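Local structure of flavodoxin, WrbA-like protein (3D7N) at residues S7-V12 with R179-A184; R22-V27 with A33-I38; I58-P63 with A87-K92; W71-F76 with L111-L116. The protein is a flavodoxin-like, WrbA-related flavoprotein that probably binds FMN and transfers electrons, perhaps from NAD(P)H to quinones. One frame throughout, in Å; residues are numbered along the deposited sequence.

The contacts lie on or over one mostly parallel sheet with the flavodoxin-like strand order, in which strand 9-13 lies between strands 34-37 and 57-65. Contact 1 packs strand 9-13 against the last helix, and contact 2 packs helix 19-31 against strand 34-37, with centres about 12 Å apart; both put helices on one face. Contacts 3 and 4, centres about 10 Å apart, fill the other, where Phe60 touches Phe73 and Leu114 of the two helices joined by contact 4. Along the chain contact 1 encloses the rest, contact 2 closes before contact 3 opens, and the segments of contacts 3 and 4 interleave. Contacts 1, 3 and 4 also reach the second subunit.

Contact 1 (S7-V12 with R179-A184); sequences SNTVVV and RVANVA
Ser7 and Thr9, two residues apart on the same side of the chain, both reach for Ala181, and Ser7 also reaches Ala184 one helical turn further on. The CA of Ser7 is 6.0 Å from the CA of Ala184, a close spacing, matched by small side chains on both sides. With a chi1 of 78° the Ser7 hydroxyl sits between its own backbone N and carbonyl carbon, and this rotation turns OG to the helix. There OG donates a weak hydrogen bond to Ala181 O at 3.4 Å. The CB of Ser7 meets the CB of Ala184 at 4.0 Å, methylene against methyl.

Thr9 presents its hydroxyl, not its methyl, to the helix: OG1 stands beside the backbone N (chi1 -56°) and approaches Ala181 CA at 3.9 Å and Ala181 CB at 4.0 Å. This OG1 is buried without a hydrogen-bonding partner in the model, a polar atom packed against carbon. The other branch, CG2, is anti to the backbone N and packs on Ile59.

Asn8, between them, faces the other way; its backbone N bonds to Asp56 OD2 and its ND2 weakly to Ala54 O. Helix 167-186 covers strand 9-13, a central strand of the flavodoxin-like sandwich flanked by strands 34-37 and 57-65, and lies beside helix 19-31, whose Ala31 touches both Thr9 and Ala181.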
loop_
_atom_site.group_PDB
_atom_site.type_symbol
_atom_site.label_atom_id
_atom_site.label_comp_id
_atom_site.label_asym_id
_atom_site.label_seq_id
_atom_site.Cartn_x
_atom_site.Cartn_y
_atom_site.Cartn_z
ATOM N N SER A 7 -23.676 -11.459 -19.421
ATOM C CA SER A 7 -22.485 -11.839 -18.628
ATOM C C SER A 7 -22.717 -12.772 -17.444
ATOM O O SER A 7 -23.758 -12.737 -16.795
ATOM C CB SER A 7 -21.762 -10.576 -18.118
ATOM O OG SER A 7 -22.421 -9.989 -16.996
ATOM N N ASN A 8 -21.709 -13.595 -17.182
ATOM C CA ASN A 8 -21.676 -14.471 -16.029
ATOM C C ASN A 8 -20.650 -13.915 -15.045
ATOM O O ASN A 8 -19.476 -13.858 -15.330
ATOM C CB ASN A 8 -21.337 -15.926 -16.453
ATOM C CG ASN A 8 -21.076 -16.865 -15.235
ATOM O OD1 ASN A 8 -21.812 -16.812 -14.216
ATOM N ND2 ASN A 8 -20.027 -17.721 -15.333
ATOM N N THR A 9 -21.139 -13.455 -13.907
ATOM C CA THR A 9 -20.344 -12.921 -12.821
ATOM C C THR A 9 -20.374 -13.910 -11.676
ATOM O O THR A 9 -21.393 -14.485 -11.388
ATOM C CB THR A 9 -20.877 -11.565 -12.374
ATOM O OG1 THR A 9 -20.909 -10.712 -13.514
ATOM C CG2 THR A 9 -19.956 -10.900 -11.257
ATOM N N VAL A 10 -19.232 -14.140 -11.047
ATOM C CA VAL A 10 -19.166 -14.971 -9.859
ATOM C C VAL A 10 -18.705 -14.140 -8.682
ATOM O O VAL A 10 -17.727 -13.398 -8.794
ATOM C CB VAL A 10 -18.188 -16.146 -10.079
ATOM C CG1 VAL A 10 -17.756 -16.762 -8.741
ATOM C CG2 VAL A 10 -18.822 -17.195 -11.015
ATOM N N VAL A 11 -19.416 -14.224 -7.563
ATOM C CA VAL A 11 -18.934 -13.648 -6.313
ATOM C C VAL A 11 -18.328 -14.805 -5.493
ATOM O O VAL A 11 -19.046 -15.800 -5.154
ATOM C CB VAL A 11 -20.051 -12.933 -5.548
ATOM C CG1 VAL A 11 -19.581 -12.574 -4.155
ATOM C CG2 VAL A 11 -20.533 -11.714 -6.328
ATOM N N VAL A 12 -17.009 -14.708 -5.233
ATOM C CA VAL A 12 -16.262 -15.711 -4.446
ATOM C C VAL A 12 -15.790 -14.989 -3.186
ATOM O O VAL A 12 -15.146 -13.929 -3.265
ATOM C CB VAL A 12 -15.062 -16.339 -5.250
ATOM C CG1 VAL A 12 -14.014 -15.260 -5.654
ATOM C CG2 VAL A 12 -14.423 -17.491 -4.471
ATOM N N ARG A 179 -22.552 -2.665 -11.572
ATOM C CA ARG A 179 -21.565 -1.936 -12.363
ATOM C C ARG A 179 -20.490 -2.884 -12.913
ATOM O O ARG A 179 -19.984 -2.704 -14.033
ATOM C CB ARG A 179 -20.954 -0.834 -11.511
ATOM C CG ARG A 179 -19.845 -0.057 -12.177
ATOM C CD ARG A 179 -19.279 0.927 -11.210
ATOM N NE ARG A 179 -17.961 1.456 -11.563
ATOM C CZ ARG A 179 -17.732 2.412 -12.465
ATOM N NH1 ARG A 179 -16.506 2.884 -12.643
ATOM N NH2 ARG A 179 -18.710 2.912 -13.184
ATOM N N VAL A 180 -20.159 -3.916 -12.145
ATOM C CA VAL A 180 -19.187 -4.916 -12.608
ATOM C C VAL A 180 -19.804 -5.752 -13.721
ATOM O O VAL A 180 -19.160 -5.977 -14.739
ATOM C CB VAL A 180 -18.692 -5.887 -11.468
ATOM C CG1 VAL A 180 -17.762 -6.984 -12.073
ATOM C CG2 VAL A 180 -18.000 -5.114 -10.321
ATOM N N ALA A 181 -21.030 -6.201 -13.535
ATOM C CA ALA A 181 -21.670 -7.007 -14.541
ATOM C C ALA A 181 -21.737 -6.203 -15.799
ATOM O O ALA A 181 -21.547 -6.704 -16.863
ATOM C CB ALA A 181 -23.024 -7.423 -14.105
ATOM N N ASN A 182 -21.979 -4.927 -15.667
ATOM C CA ASN A 182 -22.084 -4.109 -16.829
ATOM C C ASN A 182 -20.816 -4.055 -17.622
ATOM O O ASN A 182 -20.843 -4.125 -18.820
ATOM C CB ASN A 182 -22.508 -2.714 -16.462
ATOM C CG ASN A 182 -23.141 -1.994 -17.616
ATOM O OD1 ASN A 182 -22.654 -0.963 -18.054
ATOM N ND2 ASN A 182 -24.240 -2.536 -18.121
ATOM N N VAL A 183 -19.689 -3.922 -16.948
ATOM C CA VAL A 183 -18.430 -3.892 -17.641
ATOM C C VAL A 183 -18.145 -5.239 -18.233
ATOM O O VAL A 183 -17.607 -5.333 -19.291
ATOM C CB VAL A 183 -17.303 -3.519 -16.717
ATOM C CG1 VAL A 183 -16.016 -3.578 -17.432
ATOM C CG2 VAL A 183 -17.513 -2.174 -16.197
ATOM N N ALA A 184 -18.526 -6.285 -17.542
ATOM C CA ALA A 184 -18.245 -7.615 -17.987
ATOM C C ALA A 184 -19.014 -7.945 -19.250
ATOM O O ALA A 184 -18.568 -8.705 -20.061
ATOM C CB ALA A 184 -18.562 -8.586 -16.913
#

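Contact 2 (R22-V27 with A33-I38); sequences RMAEAV and ATLHAI
Leu35 reaches from its strand to the helix and touches it with both methyls, each against a different residue. The CD2 branch makes the tighter half: it packs 3.8 Å from the CB of Ala24 and equally near the backbone O of Ala24, so the methyl rests on the helix wall itself. Ala24 is buried and its CB points at the strand, in keeping with a distance of 7.5 Å between the CA atoms of Glu25 and Leu35. The leucine stem has CG beside the backbone N (chi1 -84°), and the fork then spreads its methyls largely across the helix.

The CD1 branch belongs to the looser, partly exposed edge. Here CD1 lies 4.0 Å from the CG of Glu25, whose side chain crosses the leucine at about a right angle. Glu25 starts out away from the strand and contributes a methylene, while its carboxylate runs on toward Arg22; the pairing of Arg22 NH1 with Glu25 OE1 is long, 3.9 Å, and purely one of charges, as the oxygen lies well off the guanidinium plane.

The two segments belong to the beta-alpha-beta crossover formed by strand 9-13, helix 19-31 and strand 34-37, in which Tyr13 touches both Ala24 and Leu35. No hydrogen bond spans them: the contact is apolar, the backbone O of Ala24 being merely touched by a methyl, with the charged ends at the partly exposed edge.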
loop_
_atom_site.group_PDB
_atom_site.type_symbol
_atom_site.label_atom_id
_atom_site.label_comp_id
_atom_site.label_asym_id
_atom_site.label_seq_id
_atom_site.Cartn_x
_atom_site.Cartn_y
_atom_site.Cartn_z
ATOM N N ARG A 22 -23.415 -11.105 3.940
ATOM C CA ARG A 22 -24.524 -10.221 3.578
ATOM C C ARG A 22 -24.131 -9.261 2.457
ATOM O O ARG A 22 -24.887 -9.007 1.524
ATOM C CB ARG A 22 -25.006 -9.446 4.821
ATOM C CG ARG A 22 -26.334 -8.774 4.675
ATOM C CD ARG A 22 -27.470 -9.780 4.527
ATOM N NE ARG A 22 -28.678 -9.156 3.975
ATOM C CZ ARG A 22 -28.878 -8.844 2.690
ATOM N NH1 ARG A 22 -27.953 -9.068 1.758
ATOM N NH2 ARG A 22 -30.016 -8.273 2.334
HETATM N N MSE A 23 -22.920 -8.740 2.542
HETATM C CA MSE A 23 -22.395 -7.851 1.498
HETATM C C MSE A 23 -22.223 -8.579 0.151
HETATM O O MSE A 23 -22.420 -8.000 -0.909
HETATM C CB MSE A 23 -21.085 -7.249 1.973
HETATM C CG MSE A 23 -21.030 -5.734 1.923
HETATM SE SE MSE A 23 -19.082 -5.255 2.102
HETATM C CE MSE A 23 -19.012 -3.727 0.789
ATOM N N ALA A 24 -21.859 -9.853 0.208
ATOM C CA ALA A 24 -21.729 -10.667 -0.980
ATOM C C ALA A 24 -23.093 -10.899 -1.622
ATOM O O ALA A 24 -23.213 -10.793 -2.840
ATOM C CB ALA A 24 -21.057 -11.985 -0.648
ATOM N N GLU A 25 -24.115 -11.235 -0.813
ATOM C CA GLU A 25 -25.471 -11.358 -1.326
ATOM C C GLU A 25 -25.908 -10.078 -2.048
ATOM O O GLU A 25 -26.465 -10.124 -3.125
ATOM C CB GLU A 25 -26.460 -11.746 -0.201
ATOM C CG GLU A 25 -26.273 -13.195 0.297
ATOM C CD GLU A 25 -26.925 -13.511 1.647
ATOM O OE1 GLU A 25 -26.870 -12.704 2.600
ATOM O OE2 GLU A 25 -27.484 -14.610 1.774
ATOM N N ALA A 26 -25.616 -8.937 -1.452
ATOM C CA ALA A 26 -25.914 -7.643 -2.059
ATOM C C ALA A 26 -25.215 -7.417 -3.425
ATOM O O ALA A 26 -25.854 -6.977 -4.409
ATOM C CB ALA A 26 -25.575 -6.521 -1.058
ATOM N N VAL A 27 -23.923 -7.733 -3.496
ATOM C CA VAL A 27 -23.166 -7.634 -4.736
ATOM C C VAL A 27 -23.698 -8.663 -5.741
ATOM O O VAL A 27 -23.985 -8.304 -6.872
ATOM C CB VAL A 27 -21.623 -7.798 -4.480
ATOM C CG1 VAL A 27 -20.779 -7.790 -5.813
ATOM C CG2 VAL A 27 -21.138 -6.729 -3.477
ATOM N N ALA A 33 -25.220 -12.429 -9.868
ATOM C CA ALA A 33 -24.087 -13.351 -9.857
ATOM C C ALA A 33 -24.457 -14.639 -9.166
ATOM O O ALA A 33 -25.452 -14.704 -8.455
ATOM C CB ALA A 33 -22.938 -12.719 -9.121
ATOM N N THR A 34 -23.653 -15.678 -9.378
ATOM C CA THR A 34 -23.699 -16.835 -8.498
ATOM C C THR A 34 -22.683 -16.596 -7.361
ATOM O O THR A 34 -21.727 -15.809 -7.495
ATOM C CB THR A 34 -23.483 -18.168 -9.259
ATOM O OG1 THR A 34 -22.237 -18.127 -9.946
ATOM C CG2 THR A 34 -24.577 -18.377 -10.264
ATOM N N LEU A 35 -22.955 -17.227 -6.230
ATOM C CA LEU A 35 -22.211 -17.050 -5.014
ATOM C C LEU A 35 -21.426 -18.319 -4.738
ATOM O O LEU A 35 -21.965 -19.442 -4.876
ATOM C CB LEU A 35 -23.144 -16.800 -3.844
ATOM C CG LEU A 35 -23.651 -15.385 -3.596
ATOM C CD1 LEU A 35 -24.842 -15.464 -2.646
ATOM C CD2 LEU A 35 -22.557 -14.575 -3.038
ATOM N N HIS A 36 -20.162 -18.146 -4.349
ATOM C CA HIS A 36 -19.327 -19.268 -3.965
ATOM C C HIS A 36 -18.517 -18.922 -2.736
ATOM O O HIS A 36 -17.841 -17.914 -2.713
ATOM C CB HIS A 36 -18.436 -19.679 -5.136
ATOM C CG HIS A 36 -19.164 -20.466 -6.180
ATOM N ND1 HIS A 36 -19.422 -21.812 -6.046
ATOM C CD2 HIS A 36 -19.715 -20.089 -7.355
ATOM C CE1 HIS A 36 -20.093 -22.237 -7.103
ATOM N NE2 HIS A 36 -20.285 -21.209 -7.913
ATOM N N ALA A 37 -18.596 -19.773 -1.721
ATOM C CA ALA A 37 -18.089 -19.446 -0.398
ATOM C C ALA A 37 -16.808 -20.194 -0.171
ATOM O O ALA A 37 -16.803 -21.402 -0.314
ATOM C CB ALA A 37 -19.111 -19.835 0.668
ATOM N N ILE A 38 -15.726 -19.485 0.160
ATOM C CA ILE A 38 -14.503 -20.105 0.707
ATOM C C ILE A 38 -14.862 -20.507 2.123
ATOM O O ILE A 38 -15.370 -19.680 2.878
ATOM C CB ILE A 38 -13.345 -19.101 0.770
ATOM C CG1 ILE A 38 -13.007 -18.583 -0.636
ATOM C CG2 ILE A 38 -12.126 -19.671 1.505
ATOM C CD1 ILE A 38 -12.441 -17.126 -0.685
#

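Contact 3 (I58-P63 with A87-K92); sequences IIFGTP and AKWQDK
In the flavodoxin-like sandwich, the loop between helix 81-85 and strand 93-100 folds back on strand 57-65, and Trp89 of that loop lays its indole against Ile58. The tip of the isoleucine does the touching. CD1 stands 3.6 Å above the indole plane, over its centre, with CD2 of Trp89 as its nearest atom at 3.7 Å. Measured to the centroid of the six-membered ring, CD1 is 3.9 Å away and 19° off the normal, a CH-pi contact over the face. Ile58 places CG1 beside its backbone N (chi1 -59°) and extends CD1 beyond it, and the side chain crosses the indole at about a right angle.

The same methyl is shared: CD of Lys92 packs 3.9 Å from Ile58 CD1 as a second wall, while NZ leads off to the carbonyls of Asp53 and Ala55. Phe60 adds a more distant touch, its CZ 4.3 Å from CZ3 of Trp89, which lies at the edge of the Phe60 ring, near its plane.

Trp89 has further partners: NE1 is hydrogen-bonded to Asp53, and the ring stacks with His121. The loop's tight path comes from a type I turn, Ala87 to Gln90, and a type II turn, Trp89 to Lys92. Such a helix-to-strand connection, packing beside the start of strand 57-65 and leading into strand 93-100, fits the doubly wound alpha/beta sandwich of flavodoxins.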
loop_
_atom_site.group_PDB
_atom_site.type_symbol
_atom_site.label_atom_id
_atom_site.label_comp_id
_atom_site.label_asym_id
_atom_site.label_seq_id
_atom_site.Cartn_x
_atom_site.Cartn_y
_atom_site.Cartn_z
ATOM N N ILE A 58 -15.152 -11.818 -11.935
ATOM C CA ILE A 58 -14.872 -12.425 -10.612
ATOM C C ILE A 58 -14.787 -11.287 -9.631
ATOM O O ILE A 58 -14.002 -10.348 -9.819
ATOM C CB ILE A 58 -13.535 -13.225 -10.561
ATOM C CG1 ILE A 58 -13.556 -14.349 -11.602
ATOM C CG2 ILE A 58 -13.314 -13.805 -9.181
ATOM C CD1 ILE A 58 -12.194 -15.055 -11.836
ATOM N N ILE A 59 -15.653 -11.343 -8.630
ATOM C CA ILE A 59 -15.673 -10.348 -7.587
ATOM C C ILE A 59 -15.278 -11.047 -6.288
ATOM O O ILE A 59 -15.918 -11.975 -5.857
ATOM C CB ILE A 59 -17.046 -9.659 -7.439
ATOM C CG1 ILE A 59 -17.547 -9.141 -8.796
ATOM C CG2 ILE A 59 -16.972 -8.507 -6.405
ATOM C CD1 ILE A 59 -18.968 -8.419 -8.720
ATOM N N PHE A 60 -14.205 -10.564 -5.699
ATOM C CA PHE A 60 -13.626 -11.092 -4.488
ATOM C C PHE A 60 -14.226 -10.439 -3.227
ATOM O O PHE A 60 -14.259 -9.233 -3.109
ATOM C CB PHE A 60 -12.135 -10.745 -4.484
ATOM C CG PHE A 60 -11.298 -11.412 -5.592
ATOM C CD1 PHE A 60 -11.365 -12.742 -5.837
ATOM C CD2 PHE A 60 -10.387 -10.671 -6.320
ATOM C CE1 PHE A 60 -10.564 -13.323 -6.836
ATOM C CE2 PHE A 60 -9.577 -11.241 -7.266
ATOM C CZ PHE A 60 -9.664 -12.560 -7.530
ATOM N N GLY A 61 -14.607 -11.248 -2.260
ATOM C CA GLY A 61 -15.111 -10.757 -1.003
ATOM C C GLY A 61 -14.327 -11.235 0.206
ATOM O O GLY A 61 -14.119 -12.412 0.399
ATOM N N THR A 62 -13.926 -10.323 1.074
ATOM C CA THR A 62 -13.274 -10.776 2.314
ATOM C C THR A 62 -13.418 -9.763 3.420
ATOM O O THR A 62 -13.481 -8.566 3.147
ATOM C CB THR A 62 -11.788 -11.117 2.069
ATOM O OG1 THR A 62 -11.154 -11.423 3.317
ATOM C CG2 THR A 62 -11.032 -9.943 1.362
ATOM N N PRO A 63 -13.496 -10.238 4.658
ATOM C CA PRO A 63 -13.322 -9.416 5.854
ATOM C C PRO A 63 -11.941 -8.803 5.887
ATOM O O PRO A 63 -11.090 -9.300 5.226
ATOM C CB PRO A 63 -13.455 -10.416 7.026
ATOM C CG PRO A 63 -13.911 -11.709 6.452
ATOM C CD PRO A 63 -13.811 -11.647 4.974
ATOM N N ALA A 87 -2.617 -19.013 -16.906
ATOM C CA ALA A 87 -3.311 -17.763 -17.305
ATOM C C ALA A 87 -4.839 -17.903 -17.564
ATOM O O ALA A 87 -5.422 -17.203 -18.390
ATOM C CB ALA A 87 -2.585 -17.146 -18.525
ATOM N N LYS A 88 -5.493 -18.786 -16.829
ATOM C CA LYS A 88 -6.917 -19.030 -17.021
ATOM C C LYS A 88 -7.810 -17.798 -16.826
ATOM O O LYS A 88 -8.871 -17.705 -17.450
ATOM C CB LYS A 88 -7.397 -20.165 -16.112
ATOM C CG LYS A 88 -6.836 -21.550 -16.516
ATOM C CD LYS A 88 -7.887 -22.683 -16.535
ATOM C CE LYS A 88 -8.412 -23.074 -17.943
ATOM N NZ LYS A 88 -7.673 -24.240 -18.530
ATOM N N TRP A 89 -7.383 -16.842 -15.992
ATOM C CA TRP A 89 -8.208 -15.700 -15.687
ATOM C C TRP A 89 -7.756 -14.432 -16.395
ATOM O O TRP A 89 -8.235 -13.346 -16.057
ATOM C CB TRP A 89 -8.284 -15.458 -14.160
ATOM C CG TRP A 89 -8.838 -16.615 -13.353
ATOM C CD1 TRP A 89 -9.373 -17.759 -13.833
ATOM C CD2 TRP A 89 -8.938 -16.703 -11.922
ATOM N NE1 TRP A 89 -9.760 -18.570 -12.821
ATOM C CE2 TRP A 89 -9.508 -17.961 -11.627
ATOM C CE3 TRP A 89 -8.603 -15.848 -10.868
ATOM C CZ2 TRP A 89 -9.763 -18.385 -10.314
ATOM C CZ3 TRP A 89 -8.843 -16.257 -9.561
ATOM C CH2 TRP A 89 -9.417 -17.520 -9.292
ATOM N N GLN A 90 -6.829 -14.544 -17.340
ATOM C CA GLN A 90 -6.346 -13.376 -18.094
ATOM C C GLN A 90 -7.532 -12.668 -18.775
ATOM O O GLN A 90 -8.445 -13.300 -19.323
ATOM C CB GLN A 90 -5.272 -13.791 -19.143
ATOM C CG GLN A 90 -4.275 -12.651 -19.633
ATOM C CD GLN A 90 -2.970 -12.517 -18.763
ATOM O OE1 GLN A 90 -1.961 -11.889 -19.186
ATOM N NE2 GLN A 90 -2.982 -13.126 -17.562
ATOM N N ASP A 91 -7.531 -11.350 -18.690
ATOM C CA ASP A 91 -8.530 -10.499 -19.333
ATOM C C ASP A 91 -9.951 -10.557 -18.790
ATOM O O ASP A 91 -10.841 -9.909 -19.337
ATOM C CB ASP A 91 -8.520 -10.703 -20.845
ATOM C CG ASP A 91 -7.187 -10.402 -21.436
ATOM O OD1 ASP A 91 -6.454 -9.639 -20.801
ATOM O OD2 ASP A 91 -6.847 -10.943 -22.499
ATOM N N LYS A 92 -10.168 -11.286 -17.709
ATOM C CA LYS A 92 -11.448 -11.257 -17.028
ATOM C C LYS A 92 -11.623 -9.917 -16.314
ATOM O O LYS A 92 -10.636 -9.232 -15.980
ATOM C CB LYS A 92 -11.556 -12.446 -16.039
ATOM C CG LYS A 92 -11.613 -13.847 -16.719
ATOM C CD LYS A 92 -12.056 -14.926 -15.732
ATOM C CE LYS A 92 -11.953 -16.376 -16.255
ATOM N NZ LYS A 92 -12.852 -16.693 -17.374
#

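Contact 4 (W71-F76 with L111-L116); sequences WQFKKF and LQYLVL
Lys74 lays its aliphatic chain across the phenol end of Tyr113. From CB the chain runs to CG, anti to the backbone N (chi1 -174°), and neither atom touches helix 111-116. A bend at chi2 then swings CD over to the tyrosine, 3.4 Å from its OH and 3.7 Å from its CZ. CE follows at 3.4 Å from Tyr113 OH, and the two successive methylenes lie on one side of the ring plane, at its C-O end. A second bend at chi4 carries NZ away to a salt bridge with Asp78 and to the carbonyls of Tyr65 and Pro69 of the third subunit.

The helices stay apart: the axes of segments 71-76 and 111-116 are nearly parallel, 8° between directions, but 12.4 Å distant. Both lie on the same face of the flavodoxin-like sheet, and large side chains bridge the gap. Phe73 and Tyr113 meet edge to edge, with CE2 of Phe73 4.1 Å from CE1 of Tyr113. CE2 of Phe73 also lies 3.4 Å from CD1 of Leu114, a tight contact to be read with caution, since the leucine conformation is doubtful. Tyr113 OH is hydrogen-bonded to Met66 O of the third subunit.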
loop_
_atom_site.group_PDB
_atom_site.type_symbol
_atom_site.label_atom_id
_atom_site.label_comp_id
_atom_site.label_asym_id
_atom_site.label_seq_id
_atom_site.Cartn_x
_atom_site.Cartn_y
_atom_site.Cartn_z
ATOM N N TRP A 71 -7.037 -14.797 6.637
ATOM C CA TRP A 71 -6.182 -15.868 6.210
ATOM C C TRP A 71 -6.886 -16.845 5.272
ATOM O O TRP A 71 -6.266 -17.370 4.367
ATOM C CB TRP A 71 -5.556 -16.599 7.382
ATOM C CG TRP A 71 -6.442 -17.522 8.184
ATOM C CD1 TRP A 71 -7.039 -17.245 9.379
ATOM C CD2 TRP A 71 -6.763 -18.881 7.876
ATOM N NE1 TRP A 71 -7.719 -18.337 9.824
ATOM C CE2 TRP A 71 -7.577 -19.358 8.921
ATOM C CE3 TRP A 71 -6.451 -19.747 6.806
ATOM C CZ2 TRP A 71 -8.085 -20.674 8.943
ATOM C CZ3 TRP A 71 -6.970 -21.031 6.819
ATOM C CH2 TRP A 71 -7.761 -21.491 7.890
ATOM N N GLN A 72 -8.174 -17.066 5.487
ATOM C CA GLN A 72 -8.948 -17.949 4.652
ATOM C C GLN A 72 -9.025 -17.410 3.233
ATOM O O GLN A 72 -8.850 -18.149 2.297
ATOM C CB GLN A 72 -10.364 -18.140 5.222
ATOM C CG GLN A 72 -10.448 -18.999 6.489
ATOM C CD GLN A 72 -10.488 -18.159 7.770
ATOM O OE1 GLN A 72 -10.036 -17.011 7.810
ATOM N NE2 GLN A 72 -10.997 -18.749 8.823
ATOM N N PHE A 73 -9.292 -16.114 3.063
ATOM C CA PHE A 73 -9.206 -15.525 1.712
ATOM C C PHE A 73 -7.825 -15.665 1.062
ATOM O O PHE A 73 -7.741 -16.023 -0.094
ATOM C CB PHE A 73 -9.643 -14.073 1.635
ATOM C CG PHE A 73 -9.730 -13.576 0.217
ATOM C CD1 PHE A 73 -10.854 -13.780 -0.523
ATOM C CD2 PHE A 73 -8.649 -13.003 -0.391
ATOM C CE1 PHE A 73 -10.917 -13.376 -1.800
ATOM C CE2 PHE A 73 -8.717 -12.596 -1.690
ATOM C CZ PHE A 73 -9.845 -12.781 -2.379
ATOM N N LYS A 74 -6.753 -15.408 1.801
ATOM C CA LYS A 74 -5.385 -15.456 1.246
ATOM C C LYS A 74 -5.019 -16.901 0.872
ATOM O O LYS A 74 -4.461 -17.152 -0.177
ATOM C CB LYS A 74 -4.400 -14.822 2.237
ATOM C CG LYS A 74 -2.987 -14.683 1.753
ATOM C CD LYS A 74 -2.897 -13.868 0.451
ATOM C CE LYS A 74 -1.480 -13.509 0.074
ATOM N NZ LYS A 74 -0.568 -14.710 0.021
ATOM N N LYS A 75 -5.411 -17.874 1.687
ATOM C CA LYS A 75 -5.263 -19.301 1.316
ATOM C C LYS A 75 -5.934 -19.643 -0.018
ATOM O O LYS A 75 -5.438 -20.454 -0.803
ATOM C CB LYS A 75 -5.851 -20.206 2.398
ATOM C CG LYS A 75 -5.648 -21.708 2.110
ATOM C CD LYS A 75 -5.809 -22.532 3.366
ATOM C CE LYS A 75 -5.359 -23.975 3.189
ATOM N NZ LYS A 75 -6.476 -24.867 2.836
ATOM N N PHE A 76 -7.092 -19.068 -0.254
ATOM C CA PHE A 76 -7.735 -19.214 -1.545
ATOM C C PHE A 76 -6.956 -18.493 -2.645
ATOM O O PHE A 76 -6.820 -19.038 -3.766
ATOM C CB PHE A 76 -9.176 -18.702 -1.511
ATOM C CG PHE A 76 -9.643 -18.192 -2.815
ATOM C CD1 PHE A 76 -10.147 -19.070 -3.781
ATOM C CD2 PHE A 76 -9.582 -16.826 -3.101
ATOM C CE1 PHE A 76 -10.568 -18.599 -5.033
ATOM C CE2 PHE A 76 -10.013 -16.336 -4.343
ATOM C CZ PHE A 76 -10.481 -17.222 -5.322
ATOM N N LEU A 111 -8.505 -3.920 0.072
ATOM C CA LEU A 111 -8.951 -3.649 -1.283
ATOM C C LEU A 111 -7.780 -3.606 -2.261
ATOM O O LEU A 111 -7.900 -4.150 -3.383
ATOM C CB LEU A 111 -9.795 -2.372 -1.348
ATOM C CG LEU A 111 -11.135 -2.481 -0.601
ATOM C CD1 LEU A 111 -11.918 -1.164 -0.660
ATOM C CD2 LEU A 111 -11.884 -3.718 -1.160
ATOM N N GLN A 112 -6.700 -2.945 -1.858
ATOM C CA GLN A 112 -5.476 -2.884 -2.625
ATOM C C GLN A 112 -4.856 -4.220 -2.876
ATOM O O GLN A 112 -4.338 -4.412 -3.969
ATOM C CB GLN A 112 -4.473 -1.954 -1.986
ATOM C CG GLN A 112 -4.913 -0.538 -2.099
ATOM C CD GLN A 112 -3.804 0.459 -2.052
ATOM O OE1 GLN A 112 -3.273 0.741 -0.992
ATOM N NE2 GLN A 112 -3.457 1.032 -3.236
ATOM N N TYR A 113 -4.960 -5.177 -1.934
ATOM C CA TYR A 113 -4.536 -6.548 -2.201
ATOM C C TYR A 113 -5.387 -7.206 -3.316
ATOM O O TYR A 113 -4.925 -7.966 -4.150
ATOM C CB TYR A 113 -4.556 -7.450 -0.948
ATOM C CG TYR A 113 -4.223 -8.882 -1.342
ATOM C CD1 TYR A 113 -5.189 -9.859 -1.411
ATOM C CD2 TYR A 113 -2.952 -9.200 -1.758
ATOM C CE1 TYR A 113 -4.860 -11.192 -1.831
ATOM C CE2 TYR A 113 -2.621 -10.480 -2.194
ATOM C CZ TYR A 113 -3.578 -11.451 -2.253
ATOM O OH TYR A 113 -3.206 -12.664 -2.714
ATOM N N LEU A 114 -6.654 -6.931 -3.293
ATOM C CA LEU A 114 -7.583 -7.510 -4.212
ATOM C C LEU A 114 -7.280 -7.000 -5.634
ATOM O O LEU A 114 -7.303 -7.729 -6.608
ATOM C CB LEU A 114 -8.952 -7.095 -3.696
ATOM C CG LEU A 114 -9.749 -8.153 -2.928
ATOM C CD1 LEU A 114 -8.987 -9.259 -2.183
ATOM C CD2 LEU A 114 -10.844 -7.523 -2.100
ATOM N N VAL A 115 -6.888 -5.739 -5.737
ATOM C CA VAL A 115 -6.429 -5.208 -6.993
ATOM C C VAL A 115 -5.137 -5.905 -7.501
ATOM O O VAL A 115 -5.031 -6.241 -8.687
ATOM C CB VAL A 115 -6.164 -3.691 -6.875
ATOM C CG1 VAL A 115 -5.472 -3.198 -8.155
ATOM C CG2 VAL A 115 -7.503 -2.934 -6.563
ATOM N N LEU A 116 -4.182 -6.112 -6.605
ATOM C CA LEU A 116 -2.958 -6.849 -6.923
ATOM C C LEU A 116 -3.239 -8.281 -7.399
ATOM O O LEU A 116 -2.624 -8.732 -8.334
ATOM C CB LEU A 116 -2.034 -6.919 -5.721
ATOM C CG LEU A 116 -1.377 -5.629 -5.253
ATOM C CD1 LEU A 116 -0.383 -5.928 -4.090
ATOM C CD2 LEU A 116 -0.642 -4.927 -6.398
#